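Local coordinates for protein vestitone reductase (Medicago sativa, PDB 2P4H) that catalyses the stereospecific NADPH-dependent reduction of (3R)-vestitone, the penultimate step in making the defence compound medicarpin, at residues T123-A128 and W158-S163; L166-V171 and V182-L187; F58-D61 and S67-A70; N24-N29 and L237-V242. All blocks are in the same frame, centred on the assembly; numbering follows the deposited sequence.

How the contacts relate
Contacts 1 and 2, with centres about 10 Å apart, share helix 158-177 and reach the neighbouring strands 119-125 and 182-187 of the Rossmann-type parallel sheet; a hydrogen bond between Ser124 and Glu168 joins them. Contact 3 closes a turn after the edge strand 55-57, its centre about 25 Å from that of contact 1. Contact 4 lies across the chain's centre from contact 1 and touches contact 2 through Leu237, while its strand 27-31 lies against Phe58 of contact 3. Along the chain, contacts 3, 1 and 2 follow one another, all within the span bridged by contact 4, so early and late parts of the nucleotide-binding fold meet.

Contact 1. Residues T123-A128 and W158-S163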
loop_
_atom_site.group_PDB
_atom_site.type_symbol
_atom_site.label_atom_id
_atom_site.label_comp_id
_atom_site.label_asym_id
_atom_site.label_seq_id
_atom_site.Cartn_x
_atom_site.Cartn_y
_atom_site.Cartn_z
ATOM N N THR A 123 3.283 4.969 3.514
ATOM C CA THR A 123 2.312 3.942 3.180
ATOM C C THR A 123 1.773 3.281 4.443
ATOM O O THR A 123 2.531 2.635 5.168
ATOM C CB THR A 123 2.959 2.847 2.296
ATOM O OG1 THR A 123 3.262 3.389 1.004
ATOM C CG2 THR A 123 2.030 1.655 2.142
ATOM N N SER A 124 0.483 3.457 4.724
ATOM C CA SER A 124 -0.110 2.803 5.884
ATOM C C SER A 124 -1.027 1.682 5.409
ATOM O O SER A 124 -0.982 1.296 4.238
ATOM C CB SER A 124 -0.865 3.790 6.777
ATOM O OG SER A 124 -1.149 3.175 8.029
ATOM N N SER A 125 -1.881 1.189 6.300
ATOM C CA SER A 125 -2.721 0.039 5.993
ATOM C C SER A 125 -4.085 0.060 6.667
ATOM O O SER A 125 -4.267 0.712 7.691
ATOM C CB SER A 125 -1.954 -1.212 6.437
ATOM O OG SER A 125 -2.798 -2.320 6.666
ATOM N N GLY A 126 -5.039 -0.667 6.087
ATOM C CA GLY A 126 -6.363 -0.750 6.674
ATOM C C GLY A 126 -6.288 -1.400 8.045
ATOM O O GLY A 126 -7.186 -1.234 8.870
ATOM N N SER A 127 -5.211 -2.140 8.299
ATOM C CA SER A 127 -5.046 -2.792 9.594
ATOM C C SER A 127 -4.818 -1.755 10.694
ATOM O O SER A 127 -4.983 -2.051 11.877
ATOM C CB SER A 127 -3.869 -3.768 9.560
ATOM O OG SER A 127 -2.656 -3.087 9.312
ATOM N N ALA A 128 -4.435 -0.541 10.305
ATOM C CA ALA A 128 -4.199 0.527 11.273
ATOM C C ALA A 128 -5.494 1.213 11.711
ATOM O O ALA A 128 -5.479 2.061 12.611
ATOM C CB ALA A 128 -3.232 1.563 10.690
ATOM N N TRP A 158 -3.016 -9.805 14.279
ATOM C CA TRP A 158 -2.809 -8.731 15.247
ATOM C C TRP A 158 -1.396 -8.152 15.288
ATOM O O TRP A 158 -1.236 -6.954 15.503
ATOM C CB TRP A 158 -3.216 -9.177 16.658
ATOM C CG TRP A 158 -2.320 -10.193 17.289
ATOM C CD1 TRP A 158 -2.374 -11.549 17.135
ATOM C CD2 TRP A 158 -1.240 -9.932 18.193
ATOM N NE1 TRP A 158 -1.395 -12.150 17.895
ATOM C CE2 TRP A 158 -0.686 -11.180 18.553
ATOM C CE3 TRP A 158 -0.688 -8.763 18.735
ATOM C CZ2 TRP A 158 0.397 -11.295 19.434
ATOM C CZ3 TRP A 158 0.391 -8.877 19.612
ATOM C CH2 TRP A 158 0.920 -10.136 19.951
ATOM N N ASN A 159 -0.378 -8.986 15.095
ATOM C CA ASN A 159 1.004 -8.504 15.119
ATOM C C ASN A 159 1.224 -7.432 14.057
ATOM O O ASN A 159 1.761 -6.358 14.339
ATOM C CB ASN A 159 1.980 -9.661 14.889
ATOM C CG ASN A 159 2.163 -10.524 16.120
ATOM O OD1 ASN A 159 2.741 -10.089 17.117
ATOM N ND2 ASN A 159 1.667 -11.756 16.059
ATOM N N TYR A 160 0.805 -7.732 12.834
ATOM C CA TYR A 160 0.950 -6.798 11.726
ATOM C C TYR A 160 0.145 -5.528 11.992
ATOM O O TYR A 160 0.611 -4.422 11.731
ATOM C CB TYR A 160 0.489 -7.464 10.423
ATOM C CG TYR A 160 0.489 -6.559 9.209
ATOM C CD1 TYR A 160 -0.674 -5.913 8.796
ATOM C CD2 TYR A 160 1.652 -6.356 8.468
ATOM C CE1 TYR A 160 -0.681 -5.090 7.671
ATOM C CE2 TYR A 160 1.656 -5.533 7.343
ATOM C CZ TYR A 160 0.486 -4.905 6.950
ATOM O OH TYR A 160 0.480 -4.096 5.835
ATOM N N ALA A 161 -1.061 -5.687 12.531
ATOM C CA ALA A 161 -1.908 -4.540 12.823
ATOM C C ALA A 161 -1.265 -3.622 13.860
ATOM O O ALA A 161 -1.299 -2.401 13.724
ATOM C CB ALA A 161 -3.278 -5.008 13.303
ATOM N N VAL A 162 -0.682 -4.207 14.903
ATOM C CA VAL A 162 -0.030 -3.402 15.928
ATOM C C VAL A 162 1.111 -2.613 15.297
ATOM O O VAL A 162 1.251 -1.410 15.529
ATOM C CB VAL A 162 0.539 -4.280 17.069
ATOM C CG1 VAL A 162 1.404 -3.433 17.998
ATOM C CG2 VAL A 162 -0.600 -4.912 17.856
ATOM N N SER A 163 1.914 -3.298 14.487
ATOM C CA SER A 163 3.049 -2.677 13.814
ATOM C C SER A 163 2.623 -1.471 12.980
ATOM O O SER A 163 3.186 -0.382 13.112
ATOM C CB SER A 163 3.749 -3.704 12.915
ATOM O OG SER A 163 4.896 -3.145 12.294
HETATM O O HOH W 1 -1.989 -3.779 4.526
#
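Van der Waals contact at one side of the Tyr160 ring joins segment 123-128, which continues from strand 119-125, to the start of helix 158-177. The CE1 corner is the meeting point: Ser127 OG approaches it obliquely at 3.3 Å, whereas Ser125 OG lies at the ring edge, near the ring plane, 3.6 Å from the same Tyr160 CE1. With CG anti to the backbone N (chi1 176°), Tyr160 carries its ring away from the helix and alongside both serines. Next along the helix, the methyl CB of Ala161 rests 3.7 Å from the carbonyl O of Ser127.

The polar links run around the ring. Ser125 OG and Ser127 OG are hydrogen-bonded at 2.8 Å, with the direction of the bond undecided. No direct hydrogen bond joins the two segments; instead a water sits 2.7 Å from Ser125 OG and 2.8 Å from Tyr160 OH, bridging serine and phenol. Outside the pair, Ser127 O accepts a bond from Ser145 OG, and Lys164, one turn beyond Tyr160, packs against both serines.

A serine beside the tyrosine and lysine of a YxxxK sequence is the hallmark of the short-chain dehydrogenase/reductase active site, consistent with the NADP(+)-binding role assigned to Tyr160 by similarity.

Contact 2. Residues L166-V171 and V182-L187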
loop_
_atom_site.group_PDB
_atom_site.type_symbol
_atom_site.label_atom_id
_atom_site.label_comp_id
_atom_site.label_asym_id
_atom_site.label_seq_id
_atom_site.Cartn_x
_atom_site.Cartn_y
_atom_site.Cartn_z
ATOM N N LEU A 166 1.175 1.529 15.273
ATOM C CA LEU A 166 2.225 2.254 15.978
ATOM C C LEU A 166 3.106 3.040 15.014
ATOM O O LEU A 166 3.492 4.173 15.300
ATOM C CB LEU A 166 3.091 1.283 16.784
ATOM C CG LEU A 166 2.389 0.568 17.940
ATOM C CD1 LEU A 166 3.377 -0.350 18.644
ATOM C CD2 LEU A 166 1.827 1.590 18.915
ATOM N N ALA A 167 3.419 2.440 13.871
ATOM C CA ALA A 167 4.266 3.107 12.890
ATOM C C ALA A 167 3.621 4.368 12.332
ATOM O O ALA A 167 4.256 5.419 12.274
ATOM C CB ALA A 167 4.609 2.156 11.757
ATOM N N GLU A 168 2.358 4.275 11.926
ATOM C CA GLU A 168 1.700 5.447 11.363
ATOM C C GLU A 168 1.572 6.564 12.390
ATOM O O GLU A 168 1.776 7.737 12.070
ATOM C CB GLU A 168 0.312 5.110 10.809
ATOM C CG GLU A 168 -0.179 6.199 9.851
ATOM C CD GLU A 168 -1.642 6.089 9.471
ATOM O OE1 GLU A 168 -2.232 4.997 9.608
ATOM O OE2 GLU A 168 -2.195 7.110 9.013
ATOM N N LYS A 169 1.236 6.205 13.625
ATOM C CA LYS A 169 1.112 7.210 14.670
ATOM C C LYS A 169 2.447 7.908 14.889
ATOM O O LYS A 169 2.496 9.127 15.045
ATOM C CB LYS A 169 0.637 6.579 15.981
ATOM C CG LYS A 169 -0.820 6.160 15.964
ATOM C CD LYS A 169 -1.297 5.762 17.352
ATOM C CE LYS A 169 -2.796 5.499 17.369
ATOM N NZ LYS A 169 -3.280 5.212 18.750
ATOM N N ALA A 170 3.531 7.140 14.888
ATOM C CA ALA A 170 4.857 7.710 15.099
ATOM C C ALA A 170 5.221 8.680 13.978
ATOM O O ALA A 170 5.775 9.753 14.226
ATOM C CB ALA A 170 5.893 6.597 15.196
ATOM N N VAL A 171 4.904 8.302 12.746
ATOM C CA VAL A 171 5.196 9.144 11.592
ATOM C C VAL A 171 4.436 10.470 11.658
ATOM O O VAL A 171 5.012 11.541 11.456
ATOM C CB VAL A 171 4.840 8.402 10.276
ATOM C CG1 VAL A 171 4.843 9.369 9.100
ATOM C CG2 VAL A 171 5.847 7.285 10.033
ATOM N N VAL A 182 3.996 15.768 6.039
ATOM C CA VAL A 182 3.710 14.347 5.948
ATOM C C VAL A 182 2.282 14.010 5.564
ATOM O O VAL A 182 1.329 14.617 6.048
ATOM C CB VAL A 182 4.000 13.642 7.298
ATOM C CG1 VAL A 182 3.523 12.189 7.256
ATOM C CG2 VAL A 182 5.484 13.706 7.609
ATOM N N VAL A 183 2.158 13.038 4.671
ATOM C CA VAL A 183 0.864 12.519 4.263
ATOM C C VAL A 183 0.975 11.016 4.465
ATOM O O VAL A 183 2.018 10.422 4.183
ATOM C CB VAL A 183 0.548 12.783 2.768
ATOM C CG1 VAL A 183 -0.529 11.816 2.280
ATOM C CG2 VAL A 183 0.075 14.210 2.586
ATOM N N THR A 184 -0.080 10.409 4.995
ATOM C CA THR A 184 -0.093 8.965 5.159
ATOM C C THR A 184 -1.273 8.464 4.343
ATOM O O THR A 184 -2.334 9.095 4.310
ATOM C CB THR A 184 -0.249 8.523 6.638
ATOM O OG1 THR A 184 -1.503 8.978 7.157
ATOM C CG2 THR A 184 0.889 9.075 7.477
ATOM N N LEU A 185 -1.076 7.350 3.653
ATOM C CA LEU A 185 -2.134 6.769 2.841
ATOM C C LEU A 185 -2.571 5.457 3.466
ATOM O O LEU A 185 -1.775 4.524 3.601
ATOM C CB LEU A 185 -1.646 6.531 1.409
ATOM C CG LEU A 185 -1.531 7.769 0.510
ATOM C CD1 LEU A 185 -0.737 7.430 -0.740
ATOM C CD2 LEU A 185 -2.922 8.268 0.141
ATOM N N ILE A 186 -3.834 5.396 3.868
ATOM C CA ILE A 186 -4.379 4.194 4.483
ATOM C C ILE A 186 -4.842 3.309 3.330
ATOM O O ILE A 186 -5.868 3.568 2.697
ATOM C CB ILE A 186 -5.544 4.561 5.416
ATOM C CG1 ILE A 186 -5.067 5.594 6.451
ATOM C CG2 ILE A 186 -6.064 3.310 6.117
ATOM C CD1 ILE A 186 -6.190 6.250 7.251
ATOM N N LEU A 187 -4.070 2.259 3.064
ATOM C CA LEU A 187 -4.336 1.368 1.942
ATOM C C LEU A 187 -4.984 0.038 2.285
ATOM O O LEU A 187 -4.574 -0.649 3.217
ATOM C CB LEU A 187 -3.027 1.114 1.185
ATOM C CG LEU A 187 -2.301 2.371 0.693
ATOM C CD1 LEU A 187 -0.931 1.999 0.147
ATOM C CD2 LEU A 187 -3.132 3.057 -0.374
#
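Glu168 and Thr184 make the polar half of this buried contact: Thr184 OG1 donates a hydrogen bond of 2.7 Å to Glu168 OE2. The hydroxyl meets that oxygen on its anti side, 31° out of the carboxylate plane, and the two side chains cross obliquely. Alongside the bond their aliphatic parts pack, Glu168 CG lying 3.9 Å from Thr184 CG2. Ile186 CG1 approaches the same carboxylate oxygen, Glu168 OE2, at 4.1 Å. The apolar half lies one helical turn on, where Val171 CG1 touches Val182 CG1 at 3.6 Å.

Helix 158-177 runs nearly antiparallel to strand 182-187, at 159° with the short axes 9.8 Å apart. This is the helix-on-sheet layer of a Rossmann fold, the helix crossing over from strand 119-125 to the next parallel strand. Val182, Thr184 and Ile186 make the strand's contacts with it, while Leu185 faces helix 227-239 on the other side of the sheet.

Glu168 reaches the strand because CG stands anti to the backbone N (chi1 -162°) and the chain stays extended beyond it. Further out, Ser124 OG is hydrogen-bonded to Glu168 OE1, and Arg246 NE forms a salt bridge with OE2, so the carboxylate gathers partners from three adjacent strands. With the carboxylate gone, as in an alanine here, the charge of Arg246 would probably be left without its mate and the hydroxyls of Ser124 and Thr184 without their acceptor.

Contact 3. Residues F58-D61 and S67-A70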
loop_
_atom_site.group_PDB
_atom_site.type_symbol
_atom_site.label_atom_id
_atom_site.label_comp_id
_atom_site.label_asym_id
_atom_site.label_seq_id
_atom_site.Cartn_x
_atom_site.Cartn_y
_atom_site.Cartn_z
ATOM N N PHE A 58 20.605 2.790 -3.713
ATOM C CA PHE A 58 21.372 3.204 -2.541
ATOM C C PHE A 58 21.267 2.196 -1.406
ATOM O O PHE A 58 20.200 1.631 -1.162
ATOM C CB PHE A 58 20.857 4.548 -2.026
ATOM C CG PHE A 58 21.079 5.688 -2.970
ATOM C CD1 PHE A 58 22.207 6.493 -2.849
ATOM C CD2 PHE A 58 20.173 5.950 -3.993
ATOM C CE1 PHE A 58 22.428 7.543 -3.731
ATOM C CE2 PHE A 58 20.388 6.999 -4.882
ATOM C CZ PHE A 58 21.516 7.795 -4.751
ATOM N N ASN A 59 22.379 1.966 -0.716
ATOM C CA ASN A 59 22.367 1.070 0.430
ATOM C C ASN A 59 21.838 1.898 1.591
ATOM O O ASN A 59 22.076 3.106 1.655
ATOM C CB ASN A 59 23.777 0.583 0.772
ATOM C CG ASN A 59 24.262 -0.499 -0.163
ATOM O OD1 ASN A 59 23.583 -1.503 -0.371
ATOM N ND2 ASN A 59 25.450 -0.307 -0.725
ATOM N N ALA A 60 21.117 1.255 2.499
ATOM C CA ALA A 60 20.575 1.940 3.662
ATOM C C ALA A 60 20.005 0.924 4.632
ATOM O O ALA A 60 19.754 -0.227 4.265
ATOM C CB ALA A 60 19.478 2.929 3.241
ATOM N N ASP A 61 19.827 1.346 5.877
ATOM C CA ASP A 61 19.228 0.495 6.894
ATOM C C ASP A 61 18.101 1.334 7.470
ATOM O O ASP A 61 18.319 2.465 7.904
ATOM C CB ASP A 61 20.215 0.134 8.004
ATOM C CG ASP A 61 19.605 -0.816 9.024
ATOM O OD1 ASP A 61 19.595 -2.039 8.775
ATOM O OD2 ASP A 61 19.116 -0.337 10.067
ATOM N N SER A 67 22.097 6.696 7.076
ATOM C CA SER A 67 22.276 5.804 5.936
ATOM C C SER A 67 21.382 6.197 4.758
ATOM O O SER A 67 21.533 5.666 3.657
ATOM C CB SER A 67 21.997 4.351 6.335
ATOM O OG SER A 67 20.606 4.098 6.449
ATOM N N PHE A 68 20.454 7.124 4.996
ATOM C CA PHE A 68 19.542 7.599 3.953
ATOM C C PHE A 68 19.947 8.960 3.388
ATOM O O PHE A 68 19.351 9.429 2.419
ATOM C CB PHE A 68 18.116 7.725 4.503
ATOM C CG PHE A 68 17.421 6.413 4.701
ATOM C CD1 PHE A 68 16.905 5.714 3.611
ATOM C CD2 PHE A 68 17.285 5.871 5.974
ATOM C CE1 PHE A 68 16.263 4.491 3.790
ATOM C CE2 PHE A 68 16.645 4.649 6.163
ATOM C CZ PHE A 68 16.133 3.958 5.069
ATOM N N ALA A 69 20.948 9.593 3.993
ATOM C CA ALA A 69 21.387 10.917 3.558
ATOM C C ALA A 69 21.625 11.048 2.057
ATOM O O ALA A 69 21.099 11.960 1.421
ATOM C CB ALA A 69 22.644 11.327 4.325
ATOM N N ALA A 70 22.410 10.142 1.487
ATOM C CA ALA A 70 22.696 10.199 0.061
ATOM C C ALA A 70 21.461 9.911 -0.792
ATOM O O ALA A 70 21.244 10.552 -1.822
ATOM C CB ALA A 70 23.810 9.216 -0.286
#
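Phe68 lies with one ring face against the methyl group of Ala60, in a CH-pi contact. Ala60 CB stands 3.9 Å from the ring centroid of Phe68 and 22° off the normal, displaced toward the CE1 side of the ring. On the same side of the ring plane, but toward the opposite rim, Asp61 O comes within 3.3 Å of Phe68 CE2, at an oblique angle. With CG anti to its carbonyl carbon (chi1 -74°), Phe68 sets its ring against Ala60 and Asp61, and beyond this pair it packs on Thr31 of strand 27-31 and on Ile107 and Ala110 of helix 95-111.

Ser67 supplies the hydrogen bond across the turn. The amide N of Asp61 donates to Ser67 OG over 2.9 Å, almost straight at 175°, and the same hydroxyl is also bonded to Asn64 O, inside the turn. Ala60 CB is wedged between the Phe68 ring and Ser67, 3.4 Å from Ser67 O. At the other end of the two segments, Phe58 CD1 meets Ala70 CB at 4.1 Å, extending the apolar contact to the start of helix 69-72.

A serine in place of Phe68 would probably open a gap beneath the Ala60 methyl and deprive Ile107 and Ala110 of their aromatic partner.

The contact thus folds the segment after edge strand 55-57 back on the approach to helix 69-72. Its chemistry is divided: one hydroxyl, gripped by an amide on one hand and a carbonyl on the other, ties the backbone together on the more exposed side, while the phenylalanine ring fastens the turn to the body of the Rossmann domain by apolar contact.

Contact 4. Residues N24-N29 and L237-V242; sequences NGYSVN and LLENSV
Tyr26 reaches across to helix 227-239, Tyr26 CA still lying 11.7 Å from Leu238 CA. Its CB points toward the helix, and CG stands anti to the carbonyl carbon (chi1 -70°), which lets the ring extend toward the helix's last turn. Along one side, Tyr26 CE2 meets the methyl CD2 of Leu238 at 3.8 Å; the methyl approaches obliquely, and the two side chains reach for each other from opposite directions. Tyr26 CZ is 4.1 Å from the same Leu238 CD2. On the other side Tyr26 CE1 lies 3.8 Å from Glu239 OE2. At the tip, Tyr26 OH donates a hydrogen bond to Glu239 OE2, which lies near the ring plane; the modelled length of 2.5 Å between these two oxygens is very short and doubtful in detail. Ring and carboxylate planes are 33° apart.

Glu239 reaches the phenol with an extended chain beyond CG. Tyr26 also packs on Leu21 of helix 12-23 and Val4 of strand 3-7, and on Ile235 of the same helix 227-239 that carries Leu238, while Leu238 in turn rests on Val4. The base of the tyrosine is set by a Schellman motif that ends helix 12-23: Gly25, at positive phi, is its C' residue, and Tyr26 N bonds to Leu21 O.

The contact therefore joins the first helix-to-strand turn of the Rossmann domain to the last turn of a helix more than 200 residues later. Its chemistry pairs a buried ring, packed on leucine, with a polar tip at a more exposed edge, where the carboxylate of Glu239 probably serves to satisfy the hydroxyl of a residue otherwise surrounded by apolar neighbours.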
loop_
_atom_site.group_PDB
_atom_site.type_symbol
_atom_site.label_atom_id
_atom_site.label_comp_id
_atom_site.label_asym_id
_atom_site.label_seq_id
_atom_site.Cartn_x
_atom_site.Cartn_y
_atom_site.Cartn_z
ATOM N N ASN A 24 6.093 8.934 -15.654
ATOM C CA ASN A 24 5.612 10.300 -15.507
ATOM C C ASN A 24 6.670 11.399 -15.523
ATOM O O ASN A 24 6.391 12.537 -15.143
ATOM C CB ASN A 24 4.752 10.404 -14.246
ATOM C CG ASN A 24 3.365 9.815 -14.443
ATOM O OD1 ASN A 24 2.541 10.375 -15.167
ATOM N ND2 ASN A 24 3.107 8.675 -13.814
ATOM N N GLY A 25 7.879 11.059 -15.958
ATOM C CA GLY A 25 8.932 12.056 -16.057
ATOM C C GLY A 25 9.827 12.320 -14.863
ATOM O O GLY A 25 10.637 13.245 -14.901
ATOM N N TYR A 26 9.695 11.534 -13.801
ATOM C CA TYR A 26 10.536 11.731 -12.628
ATOM C C TYR A 26 11.776 10.849 -12.667
ATOM O O TYR A 26 11.830 9.865 -13.406
ATOM C CB TYR A 26 9.780 11.387 -11.340
ATOM C CG TYR A 26 8.677 12.338 -10.948
ATOM C CD1 TYR A 26 7.398 12.226 -11.493
ATOM C CD2 TYR A 26 8.907 13.337 -10.003
ATOM C CE1 TYR A 26 6.372 13.085 -11.099
ATOM C CE2 TYR A 26 7.894 14.198 -9.605
ATOM C CZ TYR A 26 6.631 14.067 -10.154
ATOM O OH TYR A 26 5.629 14.916 -9.744
ATOM N N SER A 27 12.777 11.221 -11.874
ATOM C CA SER A 27 13.980 10.418 -11.738
ATOM C C SER A 27 13.748 9.729 -10.393
ATOM O O SER A 27 12.981 10.234 -9.564
ATOM C CB SER A 27 15.242 11.291 -11.718
ATOM O OG SER A 27 15.164 12.330 -10.761
ATOM N N VAL A 28 14.393 8.592 -10.166
ATOM C CA VAL A 28 14.158 7.849 -8.933
ATOM C C VAL A 28 15.378 7.302 -8.206
ATOM O O VAL A 28 16.278 6.732 -8.819
ATOM C CB VAL A 28 13.218 6.651 -9.217
ATOM C CG1 VAL A 28 12.947 5.871 -7.940
ATOM C CG2 VAL A 28 11.921 7.146 -9.834
ATOM N N ASN A 29 15.388 7.489 -6.889
ATOM C CA ASN A 29 16.430 6.956 -6.019
ATOM C C ASN A 29 15.665 5.893 -5.245
ATOM O O ASN A 29 14.522 6.124 -4.852
ATOM C CB ASN A 29 16.936 8.005 -5.025
ATOM C CG ASN A 29 17.925 8.978 -5.636
ATOM O OD1 ASN A 29 18.334 9.942 -4.984
ATOM N ND2 ASN A 29 18.323 8.729 -6.877
ATOM N N LEU A 237 -0.572 13.829 -4.542
ATOM C CA LEU A 237 -0.306 14.459 -3.255
ATOM C C LEU A 237 1.066 15.125 -3.196
ATOM O O LEU A 237 1.288 16.031 -2.393
ATOM C CB LEU A 237 -0.472 13.429 -2.135
ATOM C CG LEU A 237 -1.925 12.954 -2.008
ATOM C CD1 LEU A 237 -2.007 11.746 -1.089
ATOM C CD2 LEU A 237 -2.791 14.096 -1.488
ATOM N N LEU A 238 1.985 14.680 -4.043
ATOM C CA LEU A 238 3.309 15.283 -4.093
ATOM C C LEU A 238 3.239 16.604 -4.862
ATOM O O LEU A 238 3.885 17.584 -4.488
ATOM C CB LEU A 238 4.299 14.352 -4.800
ATOM C CG LEU A 238 5.641 14.978 -5.205
ATOM C CD1 LEU A 238 6.442 15.347 -3.967
ATOM C CD2 LEU A 238 6.419 13.998 -6.069
ATOM N N GLU A 239 2.443 16.621 -5.930
ATOM C CA GLU A 239 2.316 17.798 -6.793
ATOM C C GLU A 239 1.278 18.834 -6.373
ATOM O O GLU A 239 1.350 19.990 -6.794
ATOM C CB GLU A 239 2.014 17.356 -8.231
ATOM C CG GLU A 239 3.007 16.356 -8.811
ATOM C CD GLU A 239 2.694 15.982 -10.253
ATOM O OE1 GLU A 239 1.502 15.995 -10.634
ATOM O OE2 GLU A 239 3.637 15.656 -11.004
ATOM N N ASN A 240 0.310 18.429 -5.559
ATOM C CA ASN A 240 -0.742 19.337 -5.110
ATOM C C ASN A 240 -0.654 19.580 -3.610
ATOM O O ASN A 240 -0.750 18.650 -2.806
ATOM C CB ASN A 240 -2.105 18.761 -5.491
ATOM C CG ASN A 240 -2.287 18.659 -6.994
ATOM O OD1 ASN A 240 -2.714 19.614 -7.647
ATOM N ND2 ASN A 240 -1.944 17.506 -7.555
ATOM N N SER A 241 -0.482 20.848 -3.248
ATOM C CA SER A 241 -0.329 21.261 -1.859
ATOM C C SER A 241 -1.569 21.202 -0.972
ATOM O O SER A 241 -1.845 22.140 -0.216
ATOM C CB SER A 241 0.262 22.673 -1.812
ATOM O OG SER A 241 -0.575 23.593 -2.487
ATOM N N VAL A 242 -2.316 20.107 -1.055
ATOM C CA VAL A 242 -3.496 19.943 -0.211
ATOM C C VAL A 242 -2.978 19.651 1.200
ATOM O O VAL A 242 -1.802 19.333 1.378
ATOM C CB VAL A 242 -4.398 18.790 -0.718
ATOM C CG1 VAL A 242 -4.932 19.130 -2.102
ATOM C CG2 VAL A 242 -3.618 17.486 -0.762
#